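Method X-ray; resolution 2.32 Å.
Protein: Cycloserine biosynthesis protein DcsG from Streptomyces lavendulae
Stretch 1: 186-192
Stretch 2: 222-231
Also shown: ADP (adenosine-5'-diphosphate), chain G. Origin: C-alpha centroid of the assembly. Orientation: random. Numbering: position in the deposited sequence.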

ATOM      1  N   GLU A 186      -0.016  -8.742  11.569  1.00 23.18           N
ATOM      2  CA  GLU A 186       0.273  -7.317  11.452  1.00 21.21           C
ATOM      3  C   GLU A 186      -0.989  -6.518  11.767  1.00 19.95           C
ATOM      4  O   GLU A 186      -2.087  -7.069  11.787  1.00 17.85           O
ATOM      5  N   THR A 187      -0.829  -5.219  12.004  1.00 19.43           N
ATOM      6  CA  THR A 187      -1.974  -4.362  12.291  1.00 19.58           C
ATOM      7  C   THR A 187      -2.021  -3.253  11.244  1.00 19.92           C
ATOM      8  O   THR A 187      -1.042  -2.531  11.046  1.00 19.06           O
ATOM      9  N   ASP A 188      -3.164  -3.140  10.570  1.00 18.03           N
ATOM     10  CA  ASP A 188      -3.365  -2.144   9.521  1.00 17.13           C
ATOM     11  C   ASP A 188      -4.297  -1.025   9.990  1.00 17.15           C
ATOM     12  O   ASP A 188      -5.492  -1.253  10.193  1.00 17.18           O
ATOM     13  N   LEU A 189      -3.748   0.181  10.152  1.00 15.48           N
ATOM     14  CA  LEU A 189      -4.524   1.328  10.614  1.00 14.49           C
ATOM     15  C   LEU A 189      -4.983   2.230   9.471  1.00 15.50           C
ATOM     16  O   LEU A 189      -4.214   2.557   8.569  1.00 17.02           O
ATOM     17  N   THR A 190      -6.243   2.643   9.522  1.00 15.08           N
ATOM     18  CA  THR A 190      -6.804   3.508   8.499  1.00 13.66           C
ATOM     19  C   THR A 190      -7.006   4.915   9.044  1.00 14.60           C
ATOM     20  O   THR A 190      -7.539   5.097  10.138  1.00 14.75           O
ATOM     21  N   PHE A 191      -6.564   5.906   8.274  1.00 15.70           N
ATOM     22  CA  PHE A 191      -6.682   7.304   8.665  1.00 16.24           C
ATOM     23  C   PHE A 191      -7.437   8.121   7.632  1.00 16.97           C
ATOM     24  O   PHE A 191      -7.374   7.841   6.433  1.00 17.53           O
ATOM     25  N   PHE A 192      -8.139   9.143   8.110  1.00 17.87           N
ATOM     26  CA  PHE A 192      -8.883  10.043   7.242  1.00 18.63           C
ATOM     27  C   PHE A 192      -8.543  11.471   7.635  1.00 19.23           C
ATOM     28  O   PHE A 192      -8.815  11.899   8.754  1.00 18.77           O
ATOM     29  N   ALA A 222     -11.529  -6.952  12.876  1.00 20.72           N
ATOM     30  CA  ALA A 222     -11.482  -5.664  13.565  1.00 20.25           C
ATOM     31  C   ALA A 222     -10.484  -5.667  14.721  1.00 20.42           C
ATOM     32  O   ALA A 222     -10.424  -6.609  15.504  1.00 20.18           O
ATOM     33  N   ARG A 223      -9.704  -4.601  14.818  1.00 22.26           N
ATOM     34  CA  ARG A 223      -8.707  -4.479  15.868  1.00 24.63           C
ATOM     35  C   ARG A 223      -8.658  -3.040  16.359  1.00 24.50           C
ATOM     36  O   ARG A 223      -8.942  -2.104  15.617  1.00 24.91           O
ATOM     37  N   ASP A 224      -8.301  -2.859  17.615  1.00 27.39           N
ATOM     38  CA  ASP A 224      -8.193  -1.515  18.155  1.00 29.79           C
ATOM     39  C   ASP A 224      -6.708  -1.247  18.341  1.00 29.86           C
ATOM     40  O   ASP A 224      -6.074  -1.823  19.225  1.00 30.20           O
ATOM     41  N   ALA A 225      -6.150  -0.393  17.491  1.00 29.59           N
ATOM     42  CA  ALA A 225      -4.724  -0.078  17.556  1.00 30.01           C
ATOM     43  C   ALA A 225      -4.403   0.670  18.839  1.00 29.76           C
ATOM     44  O   ALA A 225      -5.162   1.549  19.250  1.00 30.41           O
ATOM     45  N   ASP A 226      -3.287   0.324  19.477  1.00 29.72           N
ATOM     46  CA  ASP A 226      -2.912   1.004  20.708  1.00 31.33           C
ATOM     47  C   ASP A 226      -2.245   2.335  20.398  1.00 31.78           C
ATOM     48  O   ASP A 226      -2.000   2.659  19.232  1.00 30.51           O
ATOM     49  N   GLU A 227      -1.976   3.109  21.446  1.00 33.05           N
ATOM     50  CA  GLU A 227      -1.355   4.425  21.309  1.00 33.87           C
ATOM     51  C   GLU A 227      -0.084   4.426  20.472  1.00 31.39           C
ATOM     52  O   GLU A 227       0.061   5.234  19.558  1.00 30.38           O
ATOM     53  N   ASP A 228       0.830   3.520  20.793  1.00 30.21           N
ATOM     54  CA  ASP A 228       2.096   3.420  20.082  1.00 30.64           C
ATOM     55  C   ASP A 228       1.915   3.203  18.593  1.00 29.52           C
ATOM     56  O   ASP A 228       2.574   3.851  17.779  1.00 30.15           O
ATOM     57  N   GLN A 229       1.021   2.287  18.239  1.00 27.19           N
ATOM     58  CA  GLN A 229       0.775   1.982  16.843  1.00 24.53           C
ATOM     59  C   GLN A 229       0.207   3.198  16.124  1.00 24.36           C
ATOM     60  O   GLN A 229       0.672   3.554  15.037  1.00 23.12           O
ATOM     61  N   ARG A 230      -0.776   3.846  16.742  1.00 23.29           N
ATOM     62  CA  ARG A 230      -1.388   5.026  16.145  1.00 22.93           C
ATOM     63  C   ARG A 230      -0.369   6.150  16.078  1.00 21.04           C
ATOM     64  O   ARG A 230      -0.363   6.948  15.138  1.00 19.86           O
ATOM     65  N   ALA A 231       0.509   6.197  17.072  1.00 18.87           N
ATOM     66  CA  ALA A 231       1.551   7.213  17.106  1.00 18.76           C
ATOM     67  C   ALA A 231       2.518   7.022  15.932  1.00 17.53           C
ATOM     68  O   ALA A 231       2.902   7.986  15.270  1.00 17.82           O
TER

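Stretch 1 is a strand, and its alternation sets the rule for this contact: Thr187 and Leu189 aim their CA-to-CB bonds toward stretch 2, while Glu186 and Asp188 aim theirs away. On the away side, Glu186 OE2 accepts a hydrogen bond from ADP O3' at 2.9 Å.

Along stretch 2, Ala222 stays out of reach, and Arg223 makes the first touch. Its side chain starts toward the strand with chi1 t and chi2 p, and Arg223 CG lies 4.5 Å from Thr187 CG2. Asp224 points away. Ala225 turns back in, its CA lying 7.1 Å from the CA of Leu189, and Ala225 CB packs against Leu189 CD2 at 3.5 Å. Leu189 holds chi1 m and chi2 p.

Asp226, chi1 p, occupies the N-cap position ahead of the helix that starts at Glu227. Its backbone N donates to Gln229 OE1 at 3.1 Å, so the side chain of Gln229 folds back over the helix start, while Asp226 O receives Arg230 N at 3.0 Å. Glu227 and Asp228 lie beyond the strand's reach.

Gln229 points toward the strand with chi1 m and chi2 t. With OE1 engaged by the backbone of Asp226, its amide places NE2 3.3 Å from Thr187 OG1, where Thr187 is also m. Leu189 CD2 sits 3.7 Å from Gln229 O.

Arg230 leaves its CA sideways, with chi1 m, chi2 t and chi3 m. Leu189 CD2 meets its CA at 3.5 Å and its CG at 3.7 Å, using the base of the side chain as an apolar surface while the guanidinium leads away. Phe191, chi1 m, also starts sideways, but its ring reaches the helix and presents its edge to Arg230 O, 3.9 Å from CZ. Ala231 faces away. One leucine methyl thus joins loop to helix.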

ATOM      1  CB  GLU A 186       0.731  -7.001  10.024  1.00 20.66           C
ATOM      2  CG  GLU A 186      -0.422  -6.839   9.048  1.00 20.00           C
ATOM      3  CD  GLU A 186      -0.003  -6.930   7.597  1.00 20.86           C
ATOM      4  OE1 GLU A 186      -0.604  -6.224   6.765  1.00 19.53           O
ATOM      5  OE2 GLU A 186       0.909  -7.721   7.284  1.00 22.06           O
ATOM      6  CB  THR A 187      -1.876  -3.750  13.703  1.00 20.52           C
ATOM      7  OG1 THR A 187      -1.722  -4.802  14.666  1.00 20.14           O
ATOM      8  CG2 THR A 187      -3.139  -2.968  14.034  1.00 19.74           C
ATOM      9  CB  ASP A 188      -3.945  -2.820   8.272  1.00 19.55           C
ATOM     10  CG  ASP A 188      -2.982  -3.833   7.643  1.00 21.55           C
ATOM     11  OD1 ASP A 188      -1.952  -4.164   8.274  1.00 21.14           O
ATOM     12  OD2 ASP A 188      -3.260  -4.301   6.518  1.00 20.02           O
ATOM     13  CB  LEU A 189      -3.710   2.165  11.609  1.00 13.78           C
ATOM     14  CG  LEU A 189      -3.278   1.569  12.955  1.00 14.00           C
ATOM     15  CD1 LEU A 189      -2.221   0.495  12.744  1.00 11.63           C
ATOM     16  CD2 LEU A 189      -2.724   2.686  13.842  1.00 10.22           C
ATOM     17  CB  THR A 190      -8.134   2.954   8.008  1.00 13.31           C
ATOM     18  OG1 THR A 190      -7.894   1.726   7.314  1.00 15.95           O
ATOM     19  CG2 THR A 190      -8.815   3.933   7.082  1.00 14.52           C
ATOM     20  CB  PHE A 191      -5.303   7.939   8.839  1.00 16.77           C
ATOM     21  CG  PHE A 191      -4.603   7.556  10.106  1.00 17.86           C
ATOM     22  CD1 PHE A 191      -4.173   6.256  10.318  1.00 15.21           C
ATOM     23  CD2 PHE A 191      -4.321   8.524  11.070  1.00 18.16           C
ATOM     24  CE1 PHE A 191      -3.464   5.922  11.471  1.00 19.34           C
ATOM     25  CE2 PHE A 191      -3.613   8.200  12.227  1.00 18.05           C
ATOM     26  CZ  PHE A 191      -3.182   6.898  12.427  1.00 18.41           C
ATOM     27  CB  PHE A 192     -10.377   9.768   7.360  1.00 16.42           C
ATOM     28  CG  PHE A 192     -10.780   8.433   6.795  1.00 16.81           C
ATOM     29  CD1 PHE A 192     -11.396   7.475   7.593  1.00 15.00           C
ATOM     30  CD2 PHE A 192     -10.527   8.128   5.464  1.00 14.61           C
ATOM     31  CE1 PHE A 192     -11.755   6.239   7.075  1.00 14.77           C
ATOM     32  CE2 PHE A 192     -10.883   6.891   4.936  1.00 14.97           C
ATOM     33  CZ  PHE A 192     -11.499   5.945   5.746  1.00 14.52           C
ATOM     34  CB  ALA A 222     -12.874  -5.295  14.078  1.00 16.50           C
ATOM     35  CB  ARG A 223      -7.333  -4.863  15.326  1.00 25.56           C
ATOM     36  CG  ARG A 223      -6.285  -5.150  16.381  1.00 31.02           C
ATOM     37  CD  ARG A 223      -6.392  -6.592  16.860  1.00 35.23           C
ATOM     38  NE  ARG A 223      -5.074  -7.200  17.020  1.00 40.02           N
ATOM     39  CZ  ARG A 223      -4.865  -8.506  17.168  1.00 42.42           C
ATOM     40  NH1 ARG A 223      -5.893  -9.349  17.178  1.00 44.23           N
ATOM     41  NH2 ARG A 223      -3.629  -8.972  17.298  1.00 41.45           N
ATOM     42  CB  ASP A 224      -8.925  -1.429  19.485  1.00 32.51           C
ATOM     43  CG  ASP A 224      -9.780  -0.197  19.582  1.00 37.73           C
ATOM     44  OD1 ASP A 224      -9.220   0.890  19.846  1.00 41.91           O
ATOM     45  OD2 ASP A 224     -11.011  -0.314  19.372  1.00 38.64           O
ATOM     46  CB  ALA A 225      -4.316   0.757  16.347  1.00 28.27           C
ATOM     47  CB  ASP A 226      -1.995   0.133  21.581  1.00 32.48           C
ATOM     48  CG  ASP A 226      -0.797  -0.410  20.832  1.00 36.46           C
ATOM     49  OD1 ASP A 226      -0.961  -1.394  20.082  1.00 41.37           O
ATOM     50  OD2 ASP A 226       0.311   0.142  20.989  1.00 38.43           O
ATOM     51  CB  GLU A 227      -1.054   5.006  22.691  1.00 36.75           C
ATOM     52  CG  GLU A 227      -2.289   5.484  23.424  1.00 44.20           C
ATOM     53  CD  GLU A 227      -1.993   5.942  24.838  1.00 48.53           C
ATOM     54  OE1 GLU A 227      -2.892   6.554  25.459  1.00 50.99           O
ATOM     55  OE2 GLU A 227      -0.871   5.685  25.331  1.00 50.02           O
ATOM     56  CB  ASP A 228       2.927   2.281  20.656  1.00 33.00           C
ATOM     57  CG  ASP A 228       3.492   2.609  22.021  1.00 36.95           C
ATOM     58  OD1 ASP A 228       3.907   1.663  22.730  1.00 39.76           O
ATOM     59  OD2 ASP A 228       3.528   3.813  22.376  1.00 36.53           O
ATOM     60  CB  GLN A 229      -0.170   0.785  16.736  1.00 22.82           C
ATOM     61  CG  GLN A 229       0.397  -0.479  17.361  1.00 21.23           C
ATOM     62  CD  GLN A 229      -0.541  -1.663  17.246  1.00 23.82           C
ATOM     63  OE1 GLN A 229      -1.683  -1.611  17.704  1.00 22.64           O
ATOM     64  NE2 GLN A 229      -0.061  -2.745  16.636  1.00 22.71           N
ATOM     65  CB  ARG A 230      -2.614   5.452  16.953  1.00 25.97           C
ATOM     66  CG  ARG A 230      -3.717   4.415  16.928  1.00 30.89           C
ATOM     67  CD  ARG A 230      -4.999   4.916  17.564  1.00 36.68           C
ATOM     68  NE  ARG A 230      -4.924   4.980  19.016  1.00 41.49           N
ATOM     69  CZ  ARG A 230      -5.934   5.363  19.791  1.00 46.19           C
ATOM     70  NH1 ARG A 230      -7.095   5.715  19.243  1.00 45.85           N
ATOM     71  NH2 ARG A 230      -5.786   5.394  21.113  1.00 46.56           N
ATOM     72  CB  ALA A 231       2.301   7.140  18.426  1.00 17.37           C
TER
HETATM   73  PB  ADP G 403       2.069  -6.139  -0.405  1.00 15.07           P
HETATM   74  O1B ADP G 403       0.976  -6.498   0.726  1.00 15.55           O
HETATM   75  O2B ADP G 403       1.879  -4.697  -0.868  1.00 16.24           O
HETATM   76  O3B ADP G 403       1.872  -7.094  -1.603  1.00 14.51           O
HETATM   77  PA  ADP G 403       3.722  -6.541   1.757  1.00 15.40           P
HETATM   78  O1A ADP G 403       4.841  -5.751   2.267  1.00 18.23           O
HETATM   79  O2A ADP G 403       2.414  -6.098   2.545  1.00 18.51           O
HETATM   80  O3A ADP G 403       3.601  -6.281   0.149  1.00 18.34           O
HETATM   81  O5' ADP G 403       4.059  -8.097   1.988  1.00 19.41           O
HETATM   82  C5' ADP G 403       2.865  -8.870   1.859  1.00 15.69           C
HETATM   83  C4' ADP G 403       2.772  -9.828   3.054  1.00 17.85           C
HETATM   84  O4' ADP G 403       3.999 -10.582   3.181  1.00 18.45           O
HETATM   85  C3' ADP G 403       2.576  -9.063   4.358  1.00 17.94           C
HETATM   86  O3' ADP G 403       1.199  -8.857   4.647  1.00 20.88           O
HETATM   87  C2' ADP G 403       3.284  -9.948   5.387  1.00 19.64           C
HETATM   88  O2' ADP G 403       2.398 -10.924   5.944  1.00 21.76           O
HETATM   89  C1' ADP G 403       4.433 -10.589   4.576  1.00 19.75           C
HETATM   90  N9  ADP G 403       5.709  -9.839   4.750  1.00 19.96           N
HETATM   91  C8  ADP G 403       6.320  -9.017   3.834  1.00 19.04           C
HETATM   92  N7  ADP G 403       7.449  -8.570   4.300  1.00 16.25           N
HETATM   93  C5  ADP G 403       7.648  -9.065   5.539  1.00 17.79           C
HETATM   94  C6  ADP G 403       8.759  -9.109   6.424  1.00 17.65           C
HETATM   95  N6  ADP G 403       9.899  -8.360   6.169  1.00 15.38           N
HETATM   96  N1  ADP G 403       8.692  -9.908   7.505  1.00 17.83           N
HETATM   97  C2  ADP G 403       7.618 -10.657   7.762  1.00 18.87           C
HETATM   98  N3  ADP G 403       6.557 -10.654   6.958  1.00 18.46           N
HETATM   99  C4  ADP G 403       6.525  -9.887   5.853  1.00 17.97           C